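Local coordinates for RNA pseudouridylate synthase domain-containing protein 4 (Homo sapiens, PDB 5UBA), which catalyses the isomerisation of uridine to pseudouridine in mitochondrial RNAs, including 16S ribosomal RNA, through the RluA-family synthase domain that this chain contains, at residues Gln200-Leu205 against Leu214-Tyr219; Tyr115-Val120 against Leu250-Arg255; His121-Ser126 against Ala187-Gln192; Val172-Tyr177 against Pro193-Lys198. One frame throughout, in Å; residues are numbered along the deposited sequence. Where two conformers were deposited one is given.

In the fold
The four contacts lie in the RluA-type pseudouridine synthase domain, round its central mixed sheet. Interaction 2 pairs strands 112-120 and 252-259 and closes a long loop of chain within which the other three fall. On the other edge of strand 112-120 runs strand 186-193, met by interaction 3, with strand 175-182 of interaction 4 next to it in the sheet; along the chain these two contacts cross. Interaction 1 comes after both, where helix 200-209 packs on the sheet through Leu201 and Leu205. Its centre is about 10 Å from that of interaction 2 and 13 Å from those of 3 and 4. Interaction 4 touches Asp83, the probable catalytic aspartate, through Lys198.

Interaction 1 (Gln200-Leu205 against Leu214-Tyr219); sequences QLRVHL and LGDHKY. With CA (calcium ion), chain E.
Val203 and Tyr219 have the nearest CA atoms, 6.8 Å apart, where the first turns of helix 200-209 face the irregular loop that follows it. In this part of the RluA-type catalytic domain a bidentate salt bridge joins helix to loop. Arg202 grips Asp216 side-on: NE donates to OD2 and NH2 to OD1, each bond 2.9 Å long and nearly straight. Both acceptors lie in the guanidinium plane, yet the carboxylate is turned 51° against it and is met from above its own plane. A bend at chi3 of 71° turns the NE-NH2 edge of the guanidinium to Asp216. From the opposite face of the carboxylate, Tyr219 N donates to Asp216 OD1 in an Asx motif, so one oxygen takes two donors and the loop is tied to the charge pair. Water 1 joins Asp216 OD2 to Arg202 O. The pair is buried, and the Arg202 side chain lies about 5 Å from that of Asp83, the active-site aspartate by similarity. Beyond Asp216, His217 O binds the calcium ion with Ser220, Asn223 and Ala226. The Tyr219 ring puts its edge to Arg202 NE, CD2 standing 3.6 Å away, while its hydroxyl bonds to His199. Over one ring face sits the CG2 methyl of Val203, 3.9 Å from the centroid in a CH-pi contact; Lys218 CG lies over the centre of the other.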
loop_
_atom_site.group_PDB
_atom_site.type_symbol
_atom_site.label_atom_id
_atom_site.label_comp_id
_atom_site.label_asym_id
_atom_site.label_seq_id
_atom_site.Cartn_x
_atom_site.Cartn_y
_atom_site.Cartn_z
ATOM N N GLN A 200 5.451 1.367 6.549
ATOM C CA GLN A 200 6.635 2.157 6.247
ATOM C C GLN A 200 6.386 3.236 5.209
ATOM O O GLN A 200 6.912 4.310 5.344
ATOM C CB GLN A 200 7.853 1.302 5.891
ATOM C CG GLN A 200 7.956 0.714 4.515
ATOM C CD GLN A 200 9.364 0.184 4.281
ATOM O OE1 GLN A 200 9.727 -0.818 4.885
ATOM N NE2 GLN A 200 10.160 0.847 3.430
ATOM N N LEU A 201 5.603 2.965 4.175
ATOM C CA LEU A 201 5.343 3.999 3.149
ATOM C C LEU A 201 4.621 5.203 3.727
ATOM O O LEU A 201 4.965 6.365 3.423
ATOM C CB LEU A 201 4.557 3.450 1.948
ATOM C CG LEU A 201 5.216 2.286 1.206
ATOM C CD1 LEU A 201 4.350 1.852 0.045
ATOM C CD2 LEU A 201 6.619 2.637 0.754
ATOM N N ARG A 202 3.607 4.923 4.532
ATOM C CA ARG A 202 2.830 5.981 5.161
ATOM C C ARG A 202 3.646 6.803 6.127
ATOM O O ARG A 202 3.544 8.031 6.135
ATOM C CB ARG A 202 1.594 5.387 5.837
ATOM C CG ARG A 202 0.618 4.795 4.846
ATOM C CD ARG A 202 -0.370 3.884 5.530
ATOM N NE ARG A 202 -1.302 4.634 6.347
ATOM C CZ ARG A 202 -2.268 4.083 7.074
ATOM N NH1 ARG A 202 -2.426 2.764 7.076
ATOM N NH2 ARG A 202 -3.080 4.850 7.797
ATOM N N VAL A 203 4.444 6.136 6.940
ATOM C CA VAL A 203 5.259 6.813 7.972
ATOM C C VAL A 203 6.404 7.570 7.307
ATOM O O VAL A 203 6.645 8.744 7.616
ATOM C CB VAL A 203 5.728 5.812 9.032
ATOM C CG1 VAL A 203 6.727 6.427 10.025
ATOM C CG2 VAL A 203 4.519 5.246 9.768
ATOM N N HIS A 204 7.078 6.961 6.351
ATOM C CA HIS A 204 8.145 7.682 5.661
ATOM C C HIS A 204 7.632 8.911 4.914
ATOM O O HIS A 204 8.253 9.972 4.945
ATOM C CB HIS A 204 8.884 6.752 4.720
ATOM C CG HIS A 204 9.938 5.940 5.392
ATOM N ND1 HIS A 204 10.615 4.942 4.738
ATOM C CD2 HIS A 204 10.488 6.033 6.626
ATOM C CE1 HIS A 204 11.543 4.446 5.546
ATOM N NE2 HIS A 204 11.483 5.084 6.701
ATOM N N LEU A 205 6.492 8.805 4.235
ATOM C CA LEU A 205 5.946 9.972 3.526
ATOM C C LEU A 205 5.487 11.075 4.488
ATOM O O LEU A 205 5.777 12.259 4.269
ATOM C CB LEU A 205 4.772 9.557 2.630
ATOM C CG LEU A 205 5.137 9.001 1.272
ATOM C CD1 LEU A 205 3.931 8.350 0.616
ATOM C CD2 LEU A 205 5.711 10.067 0.354
ATOM N N LEU A 214 -3.001 11.137 0.789
ATOM C CA LEU A 214 -4.372 11.613 0.806
ATOM C C LEU A 214 -5.251 10.563 1.493
ATOM O O LEU A 214 -5.209 9.384 1.117
ATOM C CB LEU A 214 -4.888 11.856 -0.605
ATOM C CG LEU A 214 -6.331 12.352 -0.740
ATOM C CD1 LEU A 214 -6.541 13.709 -0.087
ATOM C CD2 LEU A 214 -6.695 12.422 -2.210
ATOM N N GLY A 215 -5.997 10.980 2.509
ATOM C CA GLY A 215 -6.829 10.060 3.257
ATOM C C GLY A 215 -6.171 9.424 4.442
ATOM O O GLY A 215 -6.798 8.644 5.112
ATOM N N ASP A 216 -4.900 9.747 4.710
ATOM C CA ASP A 216 -4.208 9.148 5.837
ATOM C C ASP A 216 -4.485 9.929 7.124
ATOM O O ASP A 216 -3.650 10.682 7.596
ATOM C CB ASP A 216 -2.701 9.020 5.591
ATOM C CG ASP A 216 -2.069 8.019 6.517
ATOM O OD1 ASP A 216 -2.676 7.680 7.566
ATOM O OD2 ASP A 216 -0.986 7.494 6.170
ATOM N N HIS A 217 -5.657 9.690 7.673
ATOM C CA HIS A 217 -6.048 10.399 8.891
ATOM C C HIS A 217 -5.117 10.060 10.038
ATOM O O HIS A 217 -4.674 10.979 10.795
ATOM C CB HIS A 217 -7.511 10.111 9.187
ATOM C CG HIS A 217 -8.361 10.349 7.994
ATOM N ND1 HIS A 217 -8.451 11.585 7.404
ATOM C CD2 HIS A 217 -9.025 9.494 7.184
ATOM C CE1 HIS A 217 -9.208 11.499 6.326
ATOM N NE2 HIS A 217 -9.546 10.231 6.153
ATOM N N LYS A 218 -4.732 8.787 10.153
ATOM C CA LYS A 218 -3.887 8.312 11.245
ATOM C C LYS A 218 -2.546 9.022 11.300
ATOM O O LYS A 218 -2.092 9.444 12.372
ATOM C CB LYS A 218 -3.684 6.799 11.124
ATOM C CG LYS A 218 -2.755 6.195 12.174
ATOM C CD LYS A 218 -2.618 4.697 12.046
ATOM C CE LYS A 218 -3.859 3.950 12.509
ATOM N NZ LYS A 218 -3.687 2.500 12.215
ATOM N N TYR A 219 -1.899 9.166 10.155
ATOM C CA TYR A 219 -0.552 9.710 10.134
ATOM C C TYR A 219 -0.431 11.187 9.766
ATOM O O TYR A 219 0.695 11.664 9.570
ATOM C CB TYR A 219 0.323 8.800 9.264
ATOM C CG TYR A 219 0.538 7.427 9.882
ATOM C CD1 TYR A 219 1.198 7.280 11.107
ATOM C CD2 TYR A 219 0.084 6.267 9.267
ATOM C CE1 TYR A 219 1.408 6.028 11.669
ATOM C CE2 TYR A 219 0.285 5.020 9.818
ATOM C CZ TYR A 219 0.957 4.888 11.011
ATOM O OH TYR A 219 1.144 3.640 11.567
HETATM CA CA CA E . -4.798 13.016 11.837
HETATM O O HOH W 1 0.938 8.984 4.865
HETATM O O HOH W 2 -5.334 15.249 11.462
#

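Interaction 2 (Tyr115-Val120 against Leu250-Arg255); sequences YWAITV and LHLHAR
Trp116 N donates to His253 O over 2.8 Å, and His253 N returns a bond of 2.9 Å to Trp116 O. These two bonds make Trp116 and His253 a hydrogen-bonded antiparallel pair, flanked by the non-hydrogen-bonded pairs Tyr115-Ala254 and Ala117-Leu252. Farther along, where Leu250 and His251 precede the strand, the bond from Ile118 N to His251 O is weak. Arg255 lays its side chain, from CB to NH2, across one face of the Trp116 indole. With CG anti to the backbone N (chi1 174°) and a bend at chi2, its chain first passes CG over the five-membered ring, 3.8 Å from that centroid. The guanidinium then lies over the six-membered ring, its plane turned 26° from the indole, and CZ is 4.0 Å from the centroid in a cation-pi contact. The pairing belongs to the central mixed sheet of the RluA-type synthase domain, in which strand 112-120 is held on its other edge by strand 186-193; from there Glu190 accepts from Trp116 NE1. A leucine in place of Trp116 would probably leave the Arg255 guanidinium without its stacking surface and Glu190 without the indole N-H. On the face bearing Tyr115, Ala117 and Leu252, the methyl Leu252 CD1 touches Tyr115 CD2 at 3.9 Å, and Ala254 CB lies near Tyr115 CE2. Ile118 and His251 run side by side, pointing the same way, with Ile118 CD1 3.8 Å from His251 CD2; the imidazole NE2 bonds to Ser282.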
loop_
_atom_site.group_PDB
_atom_site.type_symbol
_atom_site.label_atom_id
_atom_site.label_comp_id
_atom_site.label_asym_id
_atom_site.label_seq_id
_atom_site.Cartn_x
_atom_site.Cartn_y
_atom_site.Cartn_z
ATOM N N TYR A 115 4.420 0.959 -5.562
ATOM C CA TYR A 115 3.146 1.473 -5.102
ATOM C C TYR A 115 2.959 2.850 -5.669
ATOM O O TYR A 115 3.929 3.557 -5.915
ATOM C CB TYR A 115 3.087 1.549 -3.596
ATOM C CG TYR A 115 3.071 0.231 -2.877
ATOM C CD1 TYR A 115 4.214 -0.538 -2.804
ATOM C CD2 TYR A 115 1.930 -0.184 -2.194
ATOM C CE1 TYR A 115 4.223 -1.739 -2.116
ATOM C CE2 TYR A 115 1.919 -1.385 -1.510
ATOM C CZ TYR A 115 3.073 -2.133 -1.456
ATOM O OH TYR A 115 3.069 -3.334 -0.760
ATOM N N TRP A 116 1.717 3.224 -5.889
ATOM C CA TRP A 116 1.372 4.594 -6.267
ATOM C C TRP A 116 0.534 5.185 -5.160
ATOM O O TRP A 116 -0.396 4.545 -4.641
ATOM C CB TRP A 116 0.595 4.621 -7.573
ATOM C CG TRP A 116 1.438 4.430 -8.810
ATOM C CD1 TRP A 116 2.755 4.048 -8.900
ATOM C CD2 TRP A 116 0.997 4.628 -10.143
ATOM N NE1 TRP A 116 3.146 3.985 -10.224
ATOM C CE2 TRP A 116 2.078 4.331 -11.006
ATOM C CE3 TRP A 116 -0.221 5.025 -10.697
ATOM C CZ2 TRP A 116 1.976 4.425 -12.389
ATOM C CZ3 TRP A 116 -0.314 5.130 -12.085
ATOM C CH2 TRP A 116 0.775 4.846 -12.907
ATOM N N ALA A 117 0.825 6.449 -4.814
ATOM C CA ALA A 117 0.081 7.176 -3.803
ATOM C C ALA A 117 -0.152 8.598 -4.252
ATOM O O ALA A 117 0.655 9.172 -4.972
ATOM C CB ALA A 117 0.815 7.191 -2.487
ATOM N N ILE A 118 -1.268 9.164 -3.824
ATOM C CA ILE A 118 -1.458 10.618 -3.914
ATOM C C ILE A 118 -1.094 11.194 -2.583
ATOM O O ILE A 118 -1.553 10.721 -1.541
ATOM C CB ILE A 118 -2.908 10.991 -4.241
ATOM C CG1 ILE A 118 -3.290 10.422 -5.598
ATOM C CG2 ILE A 118 -3.073 12.529 -4.203
ATOM C CD1 ILE A 118 -4.716 10.767 -6.000
ATOM N N THR A 119 -0.259 12.232 -2.610
ATOM C CA THR A 119 0.197 12.902 -1.407
ATOM C C THR A 119 -0.319 14.309 -1.367
ATOM O O THR A 119 -0.548 14.940 -2.393
ATOM C CB THR A 119 1.740 12.919 -1.252
ATOM O OG1 THR A 119 2.336 13.620 -2.349
ATOM C CG2 THR A 119 2.278 11.493 -1.217
ATOM N N VAL A 120 -0.523 14.751 -0.148
ATOM C CA VAL A 120 -0.811 16.129 0.181
ATOM C C VAL A 120 0.590 16.774 0.263
ATOM O O VAL A 120 1.467 16.262 0.959
ATOM C CB VAL A 120 -1.541 16.183 1.539
ATOM C CG1 VAL A 120 -1.740 17.623 2.001
ATOM C CG2 VAL A 120 -2.850 15.406 1.468
ATOM N N LEU A 250 -7.880 6.230 2.222
ATOM C CA LEU A 250 -6.452 6.224 1.867
ATOM C C LEU A 250 -6.277 5.981 0.369
ATOM O O LEU A 250 -7.038 5.232 -0.236
ATOM C CB LEU A 250 -5.735 5.134 2.641
ATOM C CG LEU A 250 -4.210 5.204 2.637
ATOM C CD1 LEU A 250 -3.675 6.370 3.473
ATOM C CD2 LEU A 250 -3.681 3.879 3.152
ATOM N N HIS A 251 -5.287 6.651 -0.235
ATOM C CA HIS A 251 -4.945 6.524 -1.649
ATOM C C HIS A 251 -3.565 5.881 -1.765
ATOM O O HIS A 251 -2.573 6.543 -2.082
ATOM C CB HIS A 251 -4.974 7.878 -2.365
ATOM C CG HIS A 251 -6.355 8.420 -2.572
ATOM N ND1 HIS A 251 -7.199 8.726 -1.528
ATOM C CD2 HIS A 251 -7.011 8.733 -3.703
ATOM C CE1 HIS A 251 -8.338 9.197 -2.027
ATOM N NE2 HIS A 251 -8.255 9.186 -3.340
ATOM N N LEU A 252 -3.521 4.573 -1.551
ATOM C CA LEU A 252 -2.277 3.778 -1.631
ATOM C C LEU A 252 -2.545 2.479 -2.376
ATOM O O LEU A 252 -3.278 1.626 -1.875
ATOM C CB LEU A 252 -1.713 3.513 -0.246
ATOM C CG LEU A 252 -0.432 2.663 -0.176
ATOM C CD1 LEU A 252 0.711 3.347 -0.920
ATOM C CD2 LEU A 252 -0.025 2.410 1.260
ATOM N N HIS A 253 -1.975 2.361 -3.565
ATOM C CA HIS A 253 -2.228 1.271 -4.500
ATOM C C HIS A 253 -0.945 0.474 -4.785
ATOM O O HIS A 253 0.082 1.058 -5.165
ATOM C CB HIS A 253 -2.753 1.863 -5.795
ATOM C CG HIS A 253 -3.036 0.859 -6.864
ATOM N ND1 HIS A 253 -4.019 -0.117 -6.748
ATOM C CD2 HIS A 253 -2.478 0.695 -8.083
ATOM C CE1 HIS A 253 -4.059 -0.809 -7.870
ATOM N NE2 HIS A 253 -3.134 -0.352 -8.695
ATOM N N ALA A 254 -1.044 -0.853 -4.635
ATOM C CA ALA A 254 0.035 -1.761 -5.034
ATOM C C ALA A 254 -0.089 -1.928 -6.549
ATOM O O ALA A 254 -0.918 -2.691 -7.071
ATOM C CB ALA A 254 -0.092 -3.089 -4.297
ATOM N N ARG A 255 0.703 -1.119 -7.248
ATOM C CA ARG A 255 0.640 -0.978 -8.687
ATOM C C ARG A 255 1.312 -2.095 -9.449
ATOM O O ARG A 255 0.830 -2.521 -10.502
ATOM C CB ARG A 255 1.282 0.363 -9.075
ATOM C CG ARG A 255 1.421 0.609 -10.555
ATOM C CD ARG A 255 0.087 0.761 -11.209
ATOM N NE ARG A 255 0.248 1.258 -12.560
ATOM C CZ ARG A 255 -0.760 1.518 -13.381
ATOM N NH1 ARG A 255 -2.021 1.327 -12.997
ATOM N NH2 ARG A 255 -0.496 1.995 -14.603
#

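Interaction 3 (His121-Ser126 against Ala187-Gln192); sequences HVPMPS and ALVELQ
The loop that leaves strand 112-120 for strand 127-130 folds over the beginning of strand 186-193, a neighbour of strand 112-120 in the central sheet of the RluA-type synthase domain. The contact is small and made by apolar side chains, with no hydrogen bond between the two segments. Pro123 carries most of it, setting one edge of its pyrrolidine against two alternate residues of the strand. CD of the proline meets the methyl of Ala187 at 4.0 Å, and its neighbour CG meets Val189 CG2 at 4.1 Å. Ala187 and Val189, two apart on an extended strand, both direct their CB toward the loop, and so a single ring can bridge them. The branches of Val189 share the work unevenly: CG1 is anti to the backbone N (chi1 -174°), which places CG2 beside that nitrogen and brings this methyl to the proline. Pro123 and Val189 run antiparallel past one another, meeting through CG and CG2. The ring is also packed on Tyr177 and Val179 of strand 175-182, so the proline spans two neighbouring strands. Farther on, the loop turns through a cis peptide bond between Met124 and Pro125, and Pro125 O takes a hydrogen bond from the Tyr177 hydroxyl. Backbone bonds of His121 with Ser185 and of Ser126 with Val179 hold the loop near its two ends. Where the chains come nearest, Val122 and Ala187 have CA atoms 5.3 Å apart, and Val122 CG1 makes a looser apolar approach of 4.4 Å to Ala187 CB.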
loop_
_atom_site.group_PDB
_atom_site.type_symbol
_atom_site.label_atom_id
_atom_site.label_comp_id
_atom_site.label_asym_id
_atom_site.label_seq_id
_atom_site.Cartn_x
_atom_site.Cartn_y
_atom_site.Cartn_z
ATOM N N HIS A 121 0.820 17.839 -0.462
ATOM C CA HIS A 121 2.138 18.432 -0.599
ATOM C C HIS A 121 2.996 17.593 -1.521
ATOM O O HIS A 121 2.782 16.377 -1.707
ATOM C CB HIS A 121 2.881 18.668 0.735
ATOM C CG HIS A 121 2.022 19.248 1.814
ATOM N ND1 HIS A 121 1.302 20.414 1.646
ATOM C CD2 HIS A 121 1.758 18.820 3.071
ATOM C CE1 HIS A 121 0.628 20.672 2.751
ATOM N NE2 HIS A 121 0.882 19.720 3.631
ATOM N N VAL A 122 4.013 18.246 -2.061
ATOM C CA VAL A 122 4.877 17.666 -3.085
ATOM C C VAL A 122 6.235 17.360 -2.472
ATOM O O VAL A 122 6.912 18.274 -1.971
ATOM C CB VAL A 122 5.060 18.644 -4.261
ATOM C CG1 VAL A 122 5.941 18.037 -5.347
ATOM C CG2 VAL A 122 3.715 19.095 -4.829
ATOM N N PRO A 123 6.687 16.098 -2.531
ATOM C CA PRO A 123 7.977 15.752 -1.961
ATOM C C PRO A 123 9.156 16.598 -2.504
ATOM O O PRO A 123 9.202 16.888 -3.686
ATOM C CB PRO A 123 8.146 14.301 -2.368
ATOM C CG PRO A 123 6.747 13.777 -2.375
ATOM C CD PRO A 123 5.934 14.889 -2.937
ATOM N N MET A 124 10.051 16.964 -1.599
ATOM C CA MET A 124 11.289 17.717 -1.940
ATOM C C MET A 124 12.485 17.004 -1.295
ATOM O O MET A 124 12.492 16.842 -0.082
ATOM C CB MET A 124 11.187 19.133 -1.405
ATOM C CG MET A 124 12.355 20.065 -1.750
ATOM S SD MET A 124 12.054 21.604 -0.885
ATOM C CE MET A 124 10.437 22.006 -1.527
ATOM N N PRO A 125 13.485 16.570 -2.071
ATOM C CA PRO A 125 13.502 16.597 -3.532
ATOM C C PRO A 125 12.417 15.708 -4.146
ATOM O O PRO A 125 11.839 14.884 -3.452
ATOM C CB PRO A 125 14.874 16.009 -3.874
ATOM C CG PRO A 125 15.704 16.252 -2.671
ATOM C CD PRO A 125 14.763 16.095 -1.514
ATOM N N SER A 126 12.177 15.866 -5.432
ATOM C CA SER A 126 11.087 15.132 -6.100
ATOM C C SER A 126 11.376 13.643 -6.289
ATOM O O SER A 126 10.458 12.886 -6.588
ATOM C CB SER A 126 10.729 15.774 -7.442
ATOM O OG SER A 126 11.858 15.860 -8.258
ATOM N N ALA A 187 0.747 15.581 -5.190
ATOM C CA ALA A 187 1.556 14.779 -6.075
ATOM C C ALA A 187 1.069 13.343 -6.237
ATOM O O ALA A 187 0.451 12.802 -5.329
ATOM C CB ALA A 187 2.988 14.777 -5.615
ATOM N N LEU A 188 1.311 12.771 -7.410
ATOM C CA LEU A 188 1.244 11.324 -7.627
ATOM C C LEU A 188 2.673 10.832 -7.476
ATOM O O LEU A 188 3.564 11.319 -8.209
ATOM C CB LEU A 188 0.706 11.001 -9.013
ATOM C CG LEU A 188 0.719 9.521 -9.411
ATOM C CD1 LEU A 188 -0.117 8.670 -8.462
ATOM C CD2 LEU A 188 0.269 9.350 -10.864
ATOM N N VAL A 189 2.895 9.888 -6.566
ATOM C CA VAL A 189 4.238 9.468 -6.194
ATOM C C VAL A 189 4.359 7.953 -6.337
ATOM O O VAL A 189 3.507 7.219 -5.829
ATOM C CB VAL A 189 4.594 9.866 -4.745
ATOM C CG1 VAL A 189 6.050 9.548 -4.408
ATOM C CG2 VAL A 189 4.284 11.343 -4.478
ATOM N N GLU A 190 5.416 7.510 -7.022
ATOM C CA GLU A 190 5.768 6.093 -7.090
ATOM C C GLU A 190 6.704 5.769 -5.939
ATOM O O GLU A 190 7.687 6.481 -5.696
ATOM C CB GLU A 190 6.425 5.759 -8.433
ATOM C CG GLU A 190 6.612 4.259 -8.683
ATOM C CD GLU A 190 6.834 3.904 -10.176
ATOM O OE1 GLU A 190 8.019 4.047 -10.593
ATOM O OE2 GLU A 190 5.885 3.476 -10.954
ATOM N N LEU A 191 6.387 4.708 -5.210
ATOM C CA LEU A 191 7.127 4.303 -4.025
ATOM C C LEU A 191 7.611 2.885 -4.194
ATOM O O LEU A 191 6.859 2.026 -4.675
ATOM C CB LEU A 191 6.188 4.343 -2.836
ATOM C CG LEU A 191 5.487 5.690 -2.601
ATOM C CD1 LEU A 191 4.265 5.540 -1.740
ATOM C CD2 LEU A 191 6.495 6.640 -1.998
ATOM N N GLN A 192 8.831 2.623 -3.748
ATOM C CA GLN A 192 9.351 1.269 -3.740
ATOM C C GLN A 192 9.902 1.032 -2.367
ATOM O O GLN A 192 11.037 1.465 -2.080
ATOM C CB GLN A 192 10.407 1.027 -4.827
ATOM C CG GLN A 192 10.966 -0.394 -4.723
ATOM C CD GLN A 192 11.921 -0.793 -5.816
ATOM O OE1 GLN A 192 12.160 -0.068 -6.774
ATOM N NE2 GLN A 192 12.481 -1.989 -5.665
#

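Interaction 4 (Val172-Tyr177 against Pro193-Lys198); sequences VAVTQY and PITGIK
Ile194 and Val174 cross at an angle, CG1 against CG1 at 4.0 Å, where strand 175-182 begins and strand 186-193 ends in the synthase domain's central sheet. Chi1 of -58° sets Ile194 CG1 beside its backbone N, and from there the chain reaches CD1 over the end of Gln176. The glutamine, extended beyond CG, passes obliquely across this methyl, with NE2 3.6 Å from Ile194 CD1, so the amide's contact here is with hydrocarbon. Between the backbones Ile194 N donates to Val174 O over 2.9 Å, and Thr175 pairs with Pro193 as a non-hydrogen-bonded antiparallel bridge. Beyond this bridge a side chain replaces the backbone partner: Thr195 OG1, held between its backbone N and carbonyl carbon (chi1 55°), receives Val174 N at 3.0 Å in a bond of 167°. The same hydroxyl bonds to Gln200 OE1 at the start of helix 200-209, joining strand end, loop and helix. A valine in place of Thr195 would probably leave the Val174 N-H and Gln200 without this mate and let the loop drift from the strand. Lys198, farther along the loop, forms a salt bridge with Asp83, the active-site aspartate by similarity. On the other branch of Thr195, CG2 lies 3.7 Å from Val172 O, which Ile197 CG1 also approaches, to 3.4 Å.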
loop_
_atom_site.group_PDB
_atom_site.type_symbol
_atom_site.label_atom_id
_atom_site.label_comp_id
_atom_site.label_asym_id
_atom_site.label_seq_id
_atom_site.Cartn_x
_atom_site.Cartn_y
_atom_site.Cartn_z
ATOM N N VAL A 172 15.299 -1.422 10.451
ATOM C CA VAL A 172 15.837 -0.806 9.235
ATOM C C VAL A 172 14.661 -0.646 8.262
ATOM O O VAL A 172 13.879 -1.573 8.101
ATOM C CB VAL A 172 16.953 -1.677 8.618
ATOM C CG1 VAL A 172 17.416 -1.112 7.283
ATOM C CG2 VAL A 172 18.124 -1.783 9.598
ATOM N N ALA A 173 14.521 0.556 7.697
ATOM C CA ALA A 173 13.399 0.878 6.810
ATOM C C ALA A 173 13.907 1.791 5.713
ATOM O O ALA A 173 14.480 2.847 5.992
ATOM C CB ALA A 173 12.291 1.558 7.600
ATOM N N VAL A 174 13.699 1.382 4.463
ATOM C CA VAL A 174 14.165 2.104 3.303
ATOM C C VAL A 174 13.064 2.118 2.250
ATOM O O VAL A 174 12.578 1.069 1.817
ATOM C CB VAL A 174 15.390 1.418 2.721
ATOM C CG1 VAL A 174 15.870 2.133 1.476
ATOM C CG2 VAL A 174 16.474 1.336 3.791
ATOM N N THR A 175 12.711 3.327 1.824
ATOM C CA THR A 175 11.711 3.578 0.781
ATOM C C THR A 175 12.312 4.456 -0.292
ATOM O O THR A 175 12.751 5.569 0.016
ATOM C CB THR A 175 10.520 4.335 1.394
ATOM O OG1 THR A 175 9.967 3.572 2.465
ATOM C CG2 THR A 175 9.449 4.612 0.347
ATOM N N GLN A 176 12.329 3.994 -1.535
ATOM C CA GLN A 176 12.689 4.836 -2.673
ATOM C C GLN A 176 11.418 5.513 -3.148
ATOM O O GLN A 176 10.341 4.905 -3.114
ATOM C CB GLN A 176 13.339 4.013 -3.784
ATOM C CG GLN A 176 14.637 3.402 -3.275
ATOM C CD GLN A 176 15.354 2.500 -4.249
ATOM O OE1 GLN A 176 14.976 2.357 -5.419
ATOM N NE2 GLN A 176 16.432 1.893 -3.765
ATOM N N TYR A 177 11.528 6.745 -3.632
ATOM C CA TYR A 177 10.366 7.452 -4.170
ATOM C C TYR A 177 10.700 8.314 -5.347
ATOM O O TYR A 177 11.827 8.769 -5.486
ATOM C CB TYR A 177 9.683 8.280 -3.093
ATOM C CG TYR A 177 10.465 9.514 -2.707
ATOM C CD1 TYR A 177 11.444 9.470 -1.721
ATOM C CD2 TYR A 177 10.217 10.723 -3.345
ATOM C CE1 TYR A 177 12.172 10.614 -1.385
ATOM C CE2 TYR A 177 10.923 11.869 -3.002
ATOM C CZ TYR A 177 11.891 11.800 -2.017
ATOM O OH TYR A 177 12.632 12.949 -1.682
ATOM N N PRO A 193 9.136 0.334 -1.514
ATOM C CA PRO A 193 9.683 -0.099 -0.229
ATOM C C PRO A 193 10.718 -1.202 -0.526
ATOM O O PRO A 193 10.416 -2.179 -1.245
ATOM C CB PRO A 193 8.466 -0.614 0.531
ATOM C CG PRO A 193 7.497 -1.025 -0.542
ATOM C CD PRO A 193 7.779 -0.213 -1.765
ATOM N N ILE A 194 11.953 -0.996 -0.080
ATOM C CA ILE A 194 12.996 -1.997 -0.255
ATOM C C ILE A 194 12.876 -3.008 0.862
ATOM O O ILE A 194 12.908 -4.220 0.626
ATOM C CB ILE A 194 14.398 -1.353 -0.239
ATOM C CG1 ILE A 194 14.510 -0.286 -1.347
ATOM C CG2 ILE A 194 15.471 -2.432 -0.340
ATOM C CD1 ILE A 194 14.286 -0.769 -2.767
ATOM N N THR A 195 12.721 -2.488 2.073
ATOM C CA THR A 195 12.333 -3.268 3.243
ATOM C C THR A 195 10.817 -3.473 3.248
ATOM O O THR A 195 10.134 -3.099 2.290
ATOM C CB THR A 195 12.784 -2.533 4.496
ATOM O OG1 THR A 195 12.249 -1.200 4.463
ATOM C CG2 THR A 195 14.303 -2.424 4.550
ATOM N N GLY A 196 10.308 -4.131 4.287
ATOM C CA GLY A 196 8.894 -4.494 4.361
ATOM C C GLY A 196 8.302 -4.267 5.724
ATOM O O GLY A 196 7.592 -5.128 6.231
ATOM N N ILE A 197 8.571 -3.096 6.294
ATOM C CA ILE A 197 8.189 -2.769 7.674
ATOM C C ILE A 197 6.757 -2.246 7.661
ATOM O O ILE A 197 6.357 -1.529 6.743
ATOM C CB ILE A 197 9.150 -1.723 8.279
ATOM C CG1 ILE A 197 10.590 -2.292 8.361
ATOM C CG2 ILE A 197 8.688 -1.232 9.641
ATOM C CD1 ILE A 197 10.706 -3.619 9.074
ATOM N N LYS A 198 5.998 -2.606 8.697
ATOM C CA LYS A 198 4.602 -2.192 8.840
ATOM C C LYS A 198 4.426 -0.677 8.705
ATOM O O LYS A 198 5.108 0.113 9.387
ATOM C CB LYS A 198 4.110 -2.655 10.216
ATOM C CG LYS A 198 2.690 -2.240 10.588
ATOM C CD LYS A 198 1.665 -2.860 9.672
ATOM C CE LYS A 198 0.290 -2.843 10.320
ATOM N NZ LYS A 198 -0.638 -3.626 9.472
#